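PDB 5C74: protein arginine N-methyltransferase SFM1 from Saccharomyces cerevisiae, which uses S-adenosyl-L-methionine to monomethylate a single arginine of the ribosomal protein Rps3. Local coordinates for residues A[19-24]-A[51-56]. Numbering follows the deposited sequence.
Sequences EYSQIL and LKLGLR
Leu-24, on helix 14-27, reaches across to two leucines at the close of helix 48-52 and in the turn beyond it, and its CD1 methyl touches both. That methyl lies 3.8 Å from CB of Leu-53 and 4.1 Å from CD1 of Leu-55, so it meets the root of one side chain and the tip of the other. Leu-24 and Leu-55 cross at about a right angle and meet methyl to methyl. In Leu-55, CG stands anti to the backbone N (chi1 180°), a setting that brings its CD1 methyl toward the helix although the residue leaves the backbone at a slant to it.

Leu-53 sends its own CD1 past Leu-24 to Ser-21, one helical turn earlier, where it rests 3.7 Å from the serine CB. Serine suits this place because it is small enough to admit a methyl against the helix, while its hydroxyl is occupied by the backbone O of Ile-17. Each leucine offers branched methyls and no polar group, which suits a buried contact without hydrogen bonds between the segments. Leu-50 extends the same cluster, touching Ser-21, Leu-24 and Leu-55.

At Gly-54 phi is positive (90°), and glycine has no CB to press on the carbonyl O of Leu-53. Its N bonds to Leu-51 O at 2.9 Å, one of two bonds of a Schellman motif. The chain then enters strand 56-57, outermost in this chain's parallel sheet, beside strand 32-35. Helix 14-27, the beta-alpha-beta crossover between parallel strands 2-6 and 32-35, thus packs on the turn into strand 56-57, as in the Rossmann-like alpha/beta core of the SPOUT family.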
loop_
_atom_site.group_PDB
_atom_site.type_symbol
_atom_site.label_atom_id
_atom_site.label_comp_id
_atom_site.label_asym_id
_atom_site.label_seq_id
_atom_site.Cartn_x
_atom_site.Cartn_y
_atom_site.Cartn_z
ATOM N N GLU A 19 8.904 -2.823 5.325
ATOM C CA GLU A 19 8.791 -3.719 6.486
ATOM C C GLU A 19 8.888 -5.179 6.092
ATOM O O GLU A 19 9.627 -5.948 6.726
ATOM C CB GLU A 19 7.493 -3.467 7.248
ATOM C CG GLU A 19 7.519 -2.099 7.934
ATOM C CD GLU A 19 6.479 -1.933 9.040
ATOM O OE1 GLU A 19 5.571 -2.797 9.180
ATOM O OE2 GLU A 19 6.597 -0.927 9.779
ATOM N N TYR A 20 8.155 -5.576 5.058
ATOM C CA TYR A 20 8.250 -6.966 4.588
ATOM C C TYR A 20 9.664 -7.316 4.124
ATOM O O TYR A 20 10.136 -8.429 4.362
ATOM C CB TYR A 20 7.259 -7.230 3.447
ATOM C CG TYR A 20 5.805 -7.280 3.873
ATOM C CD1 TYR A 20 5.431 -7.233 5.219
ATOM C CD2 TYR A 20 4.798 -7.400 2.923
ATOM C CE1 TYR A 20 4.091 -7.281 5.583
ATOM C CE2 TYR A 20 3.474 -7.444 3.279
ATOM C CZ TYR A 20 3.119 -7.397 4.597
ATOM O OH TYR A 20 1.782 -7.452 4.899
ATOM N N SER A 21 10.333 -6.376 3.449
ATOM C CA SER A 21 11.695 -6.608 2.992
ATOM C C SER A 21 12.611 -6.862 4.175
ATOM O O SER A 21 13.467 -7.740 4.117
ATOM C CB SER A 21 12.228 -5.419 2.186
ATOM O OG SER A 21 11.458 -5.230 1.014
ATOM N N GLN A 22 12.440 -6.077 5.240
ATOM C CA GLN A 22 13.270 -6.234 6.431
ATOM C C GLN A 22 13.021 -7.596 7.073
ATOM O O GLN A 22 13.960 -8.286 7.493
ATOM C CB GLN A 22 12.994 -5.108 7.434
ATOM C CG GLN A 22 13.855 -5.174 8.693
ATOM C CD GLN A 22 15.189 -4.493 8.532
ATOM O OE1 GLN A 22 15.662 -4.258 7.410
ATOM N NE2 GLN A 22 15.807 -4.148 9.662
ATOM N N ILE A 23 11.755 -7.995 7.133
ATOM C CA ILE A 23 11.406 -9.319 7.684
ATOM C C ILE A 23 12.065 -10.452 6.889
ATOM O O ILE A 23 12.680 -11.359 7.470
ATOM C CB ILE A 23 9.869 -9.502 7.723
ATOM C CG1 ILE A 23 9.277 -8.539 8.769
ATOM C CG2 ILE A 23 9.485 -10.946 8.024
ATOM C CD1 ILE A 23 7.755 -8.294 8.650
ATOM N N LEU A 24 11.970 -10.380 5.565
ATOM C CA LEU A 24 12.586 -11.382 4.703
ATOM C C LEU A 24 14.095 -11.447 4.891
ATOM O O LEU A 24 14.675 -12.529 4.904
ATOM C CB LEU A 24 12.242 -11.107 3.230
ATOM C CG LEU A 24 10.782 -11.358 2.850
ATOM C CD1 LEU A 24 10.411 -10.641 1.537
ATOM C CD2 LEU A 24 10.528 -12.863 2.713
ATOM N N LEU A 51 9.338 -9.890 -4.742
ATOM C CA LEU A 51 9.555 -11.065 -5.585
ATOM C C LEU A 51 11.039 -11.435 -5.620
ATOM O O LEU A 51 11.397 -12.602 -5.466
ATOM C CB LEU A 51 9.025 -10.812 -6.988
ATOM C CG LEU A 51 7.497 -10.779 -7.098
ATOM C CD1 LEU A 51 7.066 -10.456 -8.530
ATOM C CD2 LEU A 51 6.865 -12.078 -6.615
ATOM N N LYS A 52 11.908 -10.440 -5.787
ATOM C CA LYS A 52 13.340 -10.721 -5.854
ATOM C C LYS A 52 13.857 -11.273 -4.535
ATOM O O LYS A 52 14.826 -12.034 -4.513
ATOM C CB LYS A 52 14.127 -9.471 -6.254
ATOM C CG LYS A 52 13.830 -9.030 -7.683
ATOM C CD LYS A 52 14.871 -8.064 -8.216
ATOM C CE LYS A 52 14.506 -7.601 -9.620
ATOM N NZ LYS A 52 13.225 -6.841 -9.621
ATOM N N LEU A 53 13.204 -10.916 -3.438
ATOM C CA LEU A 53 13.601 -11.442 -2.134
ATOM C C LEU A 53 12.978 -12.819 -1.846
ATOM O O LEU A 53 13.245 -13.428 -0.812
ATOM C CB LEU A 53 13.229 -10.449 -1.025
ATOM C CG LEU A 53 14.167 -9.240 -0.900
ATOM C CD1 LEU A 53 13.639 -8.208 0.116
ATOM C CD2 LEU A 53 15.561 -9.701 -0.501
ATOM N N GLY A 54 12.148 -13.303 -2.755
ATOM C CA GLY A 54 11.596 -14.643 -2.624
ATOM C C GLY A 54 10.287 -14.755 -1.859
ATOM O O GLY A 54 9.957 -15.824 -1.336
ATOM N N LEU A 55 9.526 -13.665 -1.810
ATOM C CA LEU A 55 8.296 -13.621 -1.019
ATOM C C LEU A 55 7.312 -14.732 -1.384
ATOM O O LEU A 55 6.929 -14.873 -2.541
ATOM C CB LEU A 55 7.600 -12.267 -1.194
ATOM C CG LEU A 55 6.293 -12.152 -0.401
ATOM C CD1 LEU A 55 6.577 -12.050 1.103
ATOM C CD2 LEU A 55 5.461 -10.978 -0.899
ATOM N N ARG A 56 6.895 -15.503 -0.390
ATOM C CA ARG A 56 5.811 -16.474 -0.556
ATOM C C ARG A 56 4.469 -15.887 -0.164
ATOM O O ARG A 56 4.317 -15.336 0.929
ATOM C CB ARG A 56 6.073 -17.721 0.297
ATOM C CG ARG A 56 7.342 -18.433 -0.072
ATOM C CD ARG A 56 7.638 -19.566 0.898
ATOM N NE ARG A 56 8.658 -20.447 0.342
ATOM C CZ ARG A 56 8.927 -21.669 0.792
ATOM N NH1 ARG A 56 8.256 -22.163 1.819
ATOM N NH2 ARG A 56 9.872 -22.398 0.211
#